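Local coordinates for protein Exo-beta-1,4-mannosidase (Rhizomucor miehei, PDB 4LYP) that probably hydrolyses the glycosidic bond of terminal beta-linked mannose residues at the non-reducing end of manno-oligosaccharides, and also has transglycosylation activity, at residues Glu125-Asp139 and Arg215-Val229. Numbering follows the deposited sequence.
Sequences EGVFVGLDYLLDTMD and RRNTVNGKIYKEDPV
Asp132 and Arg215 join a barrel helix to the loop that lies over it, a worked example of how a TIM barrel fits an irregular connection onto its outer layer. Helix 125-140 packs against strands 95-99 and 144-148; the loop that follows it lies between helix 197-213 and strand 230-234. The Arg215 guanidinium lies flat on Phe128, planes 2° apart, while its edge takes two carboxylates: Glu125 end-on through NH1 and NH2, Asp132 side-on through NE and NH2. Stack and bonds together fix the rotation of the guanidinium.

The buried carboxylate of Asp132 accepts five good hydrogen bonds. Arg215 NE uses the syn lone pair of Asp132 OD1 at 3.1 Å. Tyr224 OH gives its proton to the anti side of Asp132 OD1 at 2.7 Å. On Asp132 OD2, Arg215 NH2 is joined by Thr218 OG1 and by Thr218 N, the latter from above the carboxylate plane. Such donors would be expected to favour the charged form. Asn217 ND2 bonds separately to the backbone Asp132 O.

The Leu135 CD1 methyl fits against one face of the Tyr224 ring and Arg215 CB covers the other, with Leu131 CD2 at its edge. Val219 straddles the helix surface: CG1, anti to the backbone N (chi1 176°), rests on the Asp136 carboxylate, whereas CG2 sits over the centre of the Tyr133 ring, 3.4 Å from its centroid. Val229 CG2 lies against Asp139 CG, 3.5 Å away. Lys222 NZ, also paired with Asp227, meets Asp139 OD2 at 2.8 Å from above the carboxylate plane.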
ATOM      1  N   GLU A 125      -0.173 -22.569  -0.085  1.00  9.18           N
ATOM      2  CA  GLU A 125      -0.000 -22.516   1.356  1.00  9.36           C
ATOM      3  C   GLU A 125       1.357 -21.975   1.702  1.00  9.08           C
ATOM      4  O   GLU A 125       1.517 -21.311   2.721  1.00 11.02           O
ATOM      5  CB  GLU A 125      -0.243 -23.887   1.961  1.00 10.34           C
ATOM      6  CG  GLU A 125      -0.010 -23.940   3.449  1.00 10.69           C
ATOM      7  CD  GLU A 125      -0.966 -23.049   4.321  1.00 10.66           C
ATOM      8  OE1 GLU A 125      -0.701 -22.993   5.556  1.00 11.63           O
ATOM      9  OE2 GLU A 125      -1.924 -22.456   3.825  1.00 11.62           O
ATOM     10  N   GLY A 126       2.408 -22.262   0.913  1.00  8.61           N
ATOM     11  CA  GLY A 126       3.735 -21.706   1.197  1.00 10.63           C
ATOM     12  C   GLY A 126       3.632 -20.166   1.217  1.00  9.77           C
ATOM     13  O   GLY A 126       4.264 -19.465   2.081  1.00 13.26           O
ATOM     14  N   VAL A 127       2.939 -19.586   0.282  1.00  8.42           N
ATOM     15  CA  VAL A 127       2.866 -18.135   0.211  1.00  9.21           C
ATOM     16  C   VAL A 127       1.965 -17.620   1.389  1.00  8.01           C
ATOM     17  O   VAL A 127       2.314 -16.651   2.033  1.00  8.15           O
ATOM     18  CB  VAL A 127       2.301 -17.663  -1.168  1.00  7.85           C
ATOM     19  CG1 VAL A 127       2.093 -16.155  -1.182  1.00  8.96           C
ATOM     20  CG2 VAL A 127       3.247 -18.104  -2.268  1.00  9.62           C
ATOM     21  N   PHE A 128       0.873 -18.288   1.684  1.00  7.48           N
ATOM     22  CA  PHE A 128       0.051 -17.897   2.804  1.00  7.91           C
ATOM     23  C   PHE A 128       0.805 -17.896   4.107  1.00  8.34           C
ATOM     24  O   PHE A 128       0.657 -16.995   4.945  1.00  8.70           O
ATOM     25  CB  PHE A 128      -1.206 -18.782   2.842  1.00  8.70           C
ATOM     26  CG  PHE A 128      -2.491 -18.074   3.212  1.00  7.87           C
ATOM     27  CD1 PHE A 128      -2.557 -17.022   4.144  1.00  8.59           C
ATOM     28  CD2 PHE A 128      -3.697 -18.468   2.528  1.00  9.99           C
ATOM     29  CE1 PHE A 128      -3.785 -16.397   4.408  1.00  9.04           C
ATOM     30  CE2 PHE A 128      -4.921 -17.903   2.881  1.00 10.15           C
ATOM     31  CZ  PHE A 128      -4.975 -16.844   3.758  1.00  9.14           C
ATOM     32  N   VAL A 129       1.642 -18.928   4.300  1.00  8.26           N
ATOM     33  CA  VAL A 129       2.458 -18.966   5.526  1.00  8.30           C
ATOM     34  C   VAL A 129       3.393 -17.754   5.574  1.00  7.99           C
ATOM     35  O   VAL A 129       3.726 -17.283   6.669  1.00  8.15           O
ATOM     36  CB  VAL A 129       3.161 -20.352   5.598  1.00  8.78           C
ATOM     37  CG1 VAL A 129       4.311 -20.311   6.626  1.00 13.72           C
ATOM     38  CG2 VAL A 129       2.198 -21.454   5.930  1.00 11.53           C
ATOM     39  N   GLY A 130       3.844 -17.249   4.417  1.00  8.02           N
ATOM     40  CA  GLY A 130       4.654 -16.039   4.447  1.00  8.39           C
ATOM     41  C   GLY A 130       3.907 -14.876   5.071  1.00  7.26           C
ATOM     42  O   GLY A 130       4.494 -14.047   5.764  1.00  8.60           O
ATOM     43  N   LEU A 131       2.606 -14.761   4.767  1.00  7.29           N
ATOM     44  CA  LEU A 131       1.803 -13.694   5.401  1.00  7.68           C
ATOM     45  C   LEU A 131       1.689 -13.931   6.917  1.00  6.75           C
ATOM     46  O   LEU A 131       1.790 -12.970   7.721  1.00  8.21           O
ATOM     47  CB  LEU A 131       0.401 -13.641   4.722  1.00  7.63           C
ATOM     48  CG  LEU A 131      -0.533 -12.507   5.173  1.00  7.59           C
ATOM     49  CD1 LEU A 131       0.091 -11.124   5.014  1.00  9.46           C
ATOM     50  CD2 LEU A 131      -1.792 -12.611   4.365  1.00  8.33           C
ATOM     51  N   ASP A 132       1.588 -15.193   7.379  1.00  7.56           N
ATOM     52  CA  ASP A 132       1.572 -15.463   8.798  1.00  7.83           C
ATOM     53  C   ASP A 132       2.875 -14.988   9.434  1.00  7.78           C
ATOM     54  O   ASP A 132       2.864 -14.378  10.487  1.00  7.91           O
ATOM     55  CB  ASP A 132       1.497 -17.011   9.055  1.00  8.47           C
ATOM     56  CG  ASP A 132       0.191 -17.651   8.677  1.00  8.63           C
ATOM     57  OD1 ASP A 132      -0.839 -16.974   8.456  1.00  8.82           O
ATOM     58  OD2 ASP A 132       0.197 -18.908   8.616  1.00  9.54           O
ATOM     59  N   TYR A 133       4.024 -15.290   8.823  1.00  7.69           N
ATOM     60  CA  TYR A 133       5.304 -14.871   9.362  1.00  7.86           C
ATOM     61  C   TYR A 133       5.469 -13.351   9.319  1.00  7.94           C
ATOM     62  O   TYR A 133       6.010 -12.763  10.259  1.00  8.47           O
ATOM     63  CB  TYR A 133       6.491 -15.518   8.621  1.00  8.58           C
ATOM     64  CG  TYR A 133       6.852 -16.875   9.125  1.00  8.85           C
ATOM     65  CD1 TYR A 133       7.601 -17.011  10.248  1.00 10.60           C
ATOM     66  CD2 TYR A 133       6.349 -18.031   8.498  1.00  9.01           C
ATOM     67  CE1 TYR A 133       7.932 -18.295  10.739  1.00 11.26           C
ATOM     68  CE2 TYR A 133       6.658 -19.300   8.972  1.00 10.23           C
ATOM     69  CZ  TYR A 133       7.425 -19.429  10.095  1.00 10.20           C
ATOM     70  OH  TYR A 133       7.766 -20.658  10.579  1.00 13.36           O
ATOM     71  N   LEU A 134       4.994 -12.709   8.252  1.00  7.66           N
ATOM     72  CA  LEU A 134       5.012 -11.248   8.206  1.00  7.96           C
ATOM     73  C   LEU A 134       4.309 -10.642   9.400  1.00  7.32           C
ATOM     74  O   LEU A 134       4.857  -9.800  10.114  1.00  7.94           O
ATOM     75  CB  LEU A 134       4.411 -10.802   6.868  1.00  7.55           C
ATOM     76  CG  LEU A 134       4.217  -9.255   6.749  1.00  8.16           C
ATOM     77  CD1 LEU A 134       5.549  -8.538   6.813  1.00 10.08           C
ATOM     78  CD2 LEU A 134       3.521  -8.995   5.438  1.00  8.14           C
ATOM     79  N   LEU A 135       3.102 -11.137   9.678  1.00  7.50           N
ATOM     80  CA  LEU A 135       2.311 -10.580  10.743  1.00  8.45           C
ATOM     81  C   LEU A 135       2.893 -10.913  12.108  1.00  7.92           C
ATOM     82  O   LEU A 135       2.809 -10.097  13.024  1.00  8.81           O
ATOM     83  CB  LEU A 135       0.857 -11.051  10.653  1.00  8.62           C
ATOM     84  CG  LEU A 135       0.074 -10.417   9.491  1.00  8.28           C
ATOM     85  CD1 LEU A 135      -1.275 -11.096   9.258  1.00 11.17           C
ATOM     86  CD2 LEU A 135      -0.147  -8.923   9.750  1.00 11.16           C
ATOM     87  N   ASP A 136       3.511 -12.103  12.270  1.00  8.34           N
ATOM     88  CA  ASP A 136       4.124 -12.440  13.509  1.00  8.68           C
ATOM     89  C   ASP A 136       5.366 -11.571  13.782  1.00  7.95           C
ATOM     90  O   ASP A 136       5.581 -11.136  14.930  1.00  8.53           O
ATOM     91  CB  ASP A 136       4.508 -13.933  13.569  1.00  9.78           C
ATOM     92  CG  ASP A 136       5.075 -14.265  14.917  1.00  8.87           C
ATOM     93  OD1 ASP A 136       4.316 -14.253  15.884  1.00 11.41           O
ATOM     94  OD2 ASP A 136       6.304 -14.506  14.997  1.00 11.52           O
ATOM     95  N   THR A 137       6.147 -11.281  12.740  1.00  8.26           N
ATOM     96  CA  THR A 137       7.327 -10.461  12.893  1.00  8.48           C
ATOM     97  C   THR A 137       6.932  -9.031  13.197  1.00  7.85           C
ATOM     98  O   THR A 137       7.537  -8.362  14.048  1.00  8.69           O
ATOM     99  CB  THR A 137       8.228 -10.558  11.659  1.00  8.58           C
ATOM    100  OG1 THR A 137       8.459 -11.953  11.345  1.00 10.47           O
ATOM    101  CG2 THR A 137       9.537  -9.849  11.834  1.00 10.40           C
ATOM    102  N   MET A 138       5.903  -8.533  12.520  1.00  8.19           N
ATOM    103  CA  MET A 138       5.351  -7.181  12.823  1.00  8.08           C
ATOM    104  C   MET A 138       4.941  -7.129  14.296  1.00  8.24           C
ATOM    105  O   MET A 138       5.214  -6.141  14.977  1.00  8.77           O
ATOM    106  CB  MET A 138       4.184  -6.903  11.918  1.00  7.79           C
ATOM    107  CG  MET A 138       4.669  -6.599  10.502  1.00  7.85           C
ATOM    108  SD  MET A 138       3.297  -6.305   9.353  1.00  8.19           S
ATOM    109  CE  MET A 138       2.738  -4.745  10.015  1.00  9.20           C
ATOM    110  N   ASP A 139       4.279  -8.143  14.789  1.00  8.68           N
ATOM    111  CA  ASP A 139       3.847  -8.203  16.194  1.00 10.68           C
ATOM    112  C   ASP A 139       5.082  -8.025  17.119  1.00 10.05           C
ATOM    113  O   ASP A 139       5.081  -7.198  18.021  1.00 11.18           O
ATOM    114  CB  ASP A 139       3.222  -9.598  16.462  1.00 10.41           C
ATOM    115  CG  ASP A 139       2.514  -9.706  17.812  1.00 12.34           C
ATOM    116  OD1 ASP A 139       2.491  -8.736  18.588  1.00 16.15           O
ATOM    117  OD2 ASP A 139       1.924 -10.773  18.039  1.00 13.63           O
ATOM    118  N   ARG A 215      -8.196 -16.620   8.519  1.00  9.19           N
ATOM    119  CA  ARG A 215      -6.940 -17.395   8.542  1.00  8.68           C
ATOM    120  C   ARG A 215      -6.477 -17.551   9.997  1.00  9.12           C
ATOM    121  O   ARG A 215      -6.418 -16.564  10.733  1.00  9.39           O
ATOM    122  CB  ARG A 215      -5.892 -16.563   7.737  1.00  9.21           C
ATOM    123  CG  ARG A 215      -4.437 -17.153   7.822  1.00  8.44           C
ATOM    124  CD  ARG A 215      -4.325 -18.525   7.134  1.00  9.37           C
ATOM    125  NE  ARG A 215      -2.913 -18.904   7.139  1.00  8.48           N
ATOM    126  CZ  ARG A 215      -2.440 -19.921   6.411  1.00  7.88           C
ATOM    127  NH1 ARG A 215      -3.265 -20.650   5.619  1.00  9.68           N
ATOM    128  NH2 ARG A 215      -1.145 -20.174   6.417  1.00  9.31           N
ATOM    129  N   ARG A 216      -6.099 -18.777  10.353  1.00  9.00           N
ATOM    130  CA  ARG A 216      -5.371 -18.983  11.584  1.00  9.90           C
ATOM    131  C   ARG A 216      -3.907 -18.811  11.300  1.00  9.94           C
ATOM    132  O   ARG A 216      -3.298 -19.544  10.472  1.00 10.55           O
ATOM    133  CB  ARG A 216      -5.690 -20.392  12.153  1.00 11.54           C
ATOM    134  CG  ARG A 216      -4.951 -20.632  13.462  1.00 15.98           C
ATOM    135  CD  ARG A 216      -5.310 -22.030  13.949  1.00 19.29           C
ATOM    136  NE  ARG A 216      -4.427 -22.348  15.098  1.00 27.65           N
ATOM    137  CZ  ARG A 216      -3.135 -22.781  15.066  1.00 23.26           C
ATOM    138  NH1 ARG A 216      -2.479 -23.077  13.911  1.00 25.80           N
ATOM    139  NH2 ARG A 216      -2.497 -22.901  16.235  1.00 33.64           N
ATOM    140  N   ASN A 217      -3.274 -17.889  11.987  1.00  9.09           N
ATOM    141  CA  ASN A 217      -1.822 -17.677  11.842  1.00  8.38           C
ATOM    142  C   ASN A 217      -1.120 -18.931  12.293  1.00  9.02           C
ATOM    143  O   ASN A 217      -1.229 -19.309  13.485  1.00 10.30           O
ATOM    144  CB  ASN A 217      -1.434 -16.452  12.681  1.00  8.78           C
ATOM    145  CG  ASN A 217      -0.016 -16.021  12.418  1.00  8.53           C
ATOM    146  OD1 ASN A 217       0.900 -16.848  12.552  1.00  9.56           O
ATOM    147  ND2 ASN A 217       0.187 -14.761  12.027  1.00  8.55           N
ATOM    148  N   THR A 218      -0.383 -19.606  11.419  1.00  8.74           N
ATOM    149  CA  THR A 218       0.218 -20.878  11.785  1.00 10.02           C
ATOM    150  C   THR A 218       1.393 -20.708  12.756  1.00 10.04           C
ATOM    151  O   THR A 218       1.840 -21.693  13.360  1.00 11.93           O
ATOM    152  CB  THR A 218       0.721 -21.617  10.510  1.00 10.85           C
ATOM    153  OG1 THR A 218       1.690 -20.804   9.825  1.00 10.69           O
ATOM    154  CG2 THR A 218      -0.410 -22.027   9.589  1.00 11.69           C
ATOM    155  N   VAL A 219       1.928 -19.485  12.844  1.00 10.37           N
ATOM    156  CA  VAL A 219       3.103 -19.224  13.643  1.00 10.33           C
ATOM    157  C   VAL A 219       2.690 -18.913  15.110  1.00  9.72           C
ATOM    158  O   VAL A 219       3.245 -19.427  16.051  1.00 13.14           O
ATOM    159  CB  VAL A 219       3.902 -18.087  13.007  1.00 10.43           C
ATOM    160  CG1 VAL A 219       5.123 -17.707  13.906  1.00 12.90           C
ATOM    161  CG2 VAL A 219       4.353 -18.487  11.600  1.00 12.17           C
ATOM    162  N   ASN A 220       1.692 -18.007  15.275  1.00  9.98           N
ATOM    163  CA  ASN A 220       1.300 -17.554  16.590  1.00 10.54           C
ATOM    164  C   ASN A 220      -0.103 -17.925  17.014  1.00 10.49           C
ATOM    165  O   ASN A 220      -0.487 -17.623  18.133  1.00 12.11           O
ATOM    166  CB  ASN A 220       1.575 -16.051  16.759  1.00 10.52           C
ATOM    167  CG  ASN A 220       0.731 -15.185  15.849  1.00 10.25           C
ATOM    168  OD1 ASN A 220      -0.438 -15.454  15.581  1.00 10.24           O
ATOM    169  ND2 ASN A 220       1.335 -14.115  15.408  1.00 10.61           N
ATOM    170  N   GLY A 221      -0.879 -18.600  16.152  1.00  9.78           N
ATOM    171  CA  GLY A 221      -2.194 -19.147  16.477  1.00 11.30           C
ATOM    172  C   GLY A 221      -3.326 -18.163  16.416  1.00 10.37           C
ATOM    173  O   GLY A 221      -4.475 -18.585  16.570  1.00 12.87           O
ATOM    174  N   LYS A 222      -3.083 -16.865  16.220  1.00 10.21           N
ATOM    175  CA  LYS A 222      -4.188 -15.905  16.201  1.00  9.92           C
ATOM    176  C   LYS A 222      -5.017 -16.017  14.941  1.00  9.25           C
ATOM    177  O   LYS A 222      -4.451 -16.131  13.824  1.00 10.67           O
ATOM    178  CB  LYS A 222      -3.655 -14.461  16.371  1.00 10.05           C
ATOM    179  CG  LYS A 222      -3.073 -14.224  17.738  1.00 11.17           C
ATOM    180  CD  LYS A 222      -2.582 -12.800  17.917  1.00 11.75           C
ATOM    181  CE  LYS A 222      -1.191 -12.582  17.274  1.00 11.04           C
ATOM    182  NZ  LYS A 222      -0.786 -11.105  17.332  1.00 10.85           N
ATOM    183  N   ILE A 223      -6.320 -15.921  15.066  1.00  9.85           N
ATOM    184  CA  ILE A 223      -7.164 -15.781  13.873  1.00  9.74           C
ATOM    185  C   ILE A 223      -7.032 -14.326  13.423  1.00  8.63           C
ATOM    186  O   ILE A 223      -7.060 -13.398  14.241  1.00  9.67           O
ATOM    187  CB  ILE A 223      -8.616 -16.122  14.185  1.00 10.86           C
ATOM    188  CG1 ILE A 223      -8.702 -17.543  14.793  1.00 13.59           C
ATOM    189  CG2 ILE A 223      -9.453 -16.002  12.889  1.00 12.31           C
ATOM    190  CD1 ILE A 223      -8.239 -18.598  13.962  1.00 20.42           C
ATOM    191  N   TYR A 224      -6.885 -14.120  12.092  1.00  8.78           N
ATOM    192  CA  TYR A 224      -6.562 -12.722  11.647  1.00  8.10           C
ATOM    193  C   TYR A 224      -7.558 -11.685  12.154  1.00  7.95           C
ATOM    194  O   TYR A 224      -7.187 -10.592  12.577  1.00  8.98           O
ATOM    195  CB  TYR A 224      -6.424 -12.655  10.133  1.00  7.85           C
ATOM    196  CG  TYR A 224      -5.142 -13.178   9.546  1.00  7.50           C
ATOM    197  CD1 TYR A 224      -4.289 -14.092  10.193  1.00  8.41           C
ATOM    198  CD2 TYR A 224      -4.786 -12.784   8.244  1.00  8.31           C
ATOM    199  CE1 TYR A 224      -3.126 -14.572   9.567  1.00  8.24           C
ATOM    200  CE2 TYR A 224      -3.665 -13.265   7.602  1.00  7.61           C
ATOM    201  CZ  TYR A 224      -2.850 -14.159   8.235  1.00  8.27           C
ATOM    202  OH  TYR A 224      -1.748 -14.635   7.582  1.00  8.81           O
ATOM    203  N   LYS A 225      -8.883 -11.983  12.030  1.00  8.41           N
ATOM    204  CA  LYS A 225      -9.920 -11.028  12.426  1.00  9.10           C
ATOM    205  C   LYS A 225      -9.914 -10.738  13.926  1.00  9.09           C
ATOM    206  O   LYS A 225     -10.548  -9.774  14.354  1.00 10.52           O
ATOM    207  CB  LYS A 225     -11.293 -11.490  12.017  1.00 11.04           C
ATOM    208  CG  LYS A 225     -11.783 -12.773  12.692  1.00 10.77           C
ATOM    209  CD  LYS A 225     -13.099 -13.286  12.046  1.00 11.76           C
ATOM    210  CE  LYS A 225     -13.640 -14.443  12.835  1.00 14.30           C
ATOM    211  NZ  LYS A 225     -14.852 -14.960  12.151  1.00 16.20           N
ATOM    212  N   GLU A 226      -9.167 -11.516  14.731  1.00  9.40           N
ATOM    213  CA  GLU A 226      -9.013 -11.248  16.149  1.00 10.41           C
ATOM    214  C   GLU A 226      -7.646 -10.716  16.485  1.00  9.70           C
ATOM    215  O   GLU A 226      -7.318 -10.587  17.692  1.00 11.07           O
ATOM    216  CB  GLU A 226      -9.302 -12.587  16.903  1.00 11.60           C
ATOM    217  CG  GLU A 226     -10.713 -13.074  16.728  1.00 14.65           C
ATOM    218  CD  GLU A 226     -11.690 -12.157  17.407  1.00 18.65           C
ATOM    219  OE1 GLU A 226     -11.323 -11.442  18.368  1.00 23.19           O
ATOM    220  OE2 GLU A 226     -12.839 -12.371  17.174  1.00 28.77           O
ATOM    221  N   ASP A 227      -6.808 -10.385  15.497  1.00  9.05           N
ATOM    222  CA  ASP A 227      -5.435 -10.019  15.789  1.00  8.97           C
ATOM    223  C   ASP A 227      -5.309  -8.508  15.796  1.00  8.51           C
ATOM    224  O   ASP A 227      -5.465  -7.867  14.757  1.00  8.52           O
ATOM    225  CB  ASP A 227      -4.536 -10.620  14.667  1.00  9.19           C
ATOM    226  CG  ASP A 227      -3.095 -10.457  14.938  1.00  9.30           C
ATOM    227  OD1 ASP A 227      -2.708  -9.760  15.934  1.00  9.78           O
ATOM    228  OD2 ASP A 227      -2.275 -11.073  14.219  1.00 10.29           O
ATOM    229  N   PRO A 228      -4.964  -7.921  16.968  1.00  8.89           N
ATOM    230  CA  PRO A 228      -4.837  -6.471  17.026  1.00  9.41           C
ATOM    231  C   PRO A 228      -3.568  -5.961  16.341  1.00  8.89           C
ATOM    232  O   PRO A 228      -3.353  -4.737  16.258  1.00  8.85           O
ATOM    233  CB  PRO A 228      -4.804  -6.153  18.518  1.00 10.76           C
ATOM    234  CG  PRO A 228      -4.137  -7.392  19.075  1.00 11.55           C
ATOM    235  CD  PRO A 228      -4.679  -8.558  18.296  1.00 10.60           C
ATOM    236  N   VAL A 229      -2.706  -6.852  15.809  1.00  8.35           N
ATOM    237  CA  VAL A 229      -1.610  -6.389  14.943  1.00  8.23           C
ATOM    238  C   VAL A 229      -2.164  -5.828  13.633  1.00  7.56           C
ATOM    239  O   VAL A 229      -1.526  -4.989  13.000  1.00  8.62           O
ATOM    240  CB  VAL A 229      -0.620  -7.548  14.723  1.00  8.96           C
ATOM    241  CG1 VAL A 229       0.413  -7.205  13.662  1.00 10.11           C
ATOM    242  CG2 VAL A 229       0.075  -7.893  16.062  1.00 11.67           C
TER
HETATM  243  O   HOH W   1       0.471 -11.304  14.566  1.00 10.40           O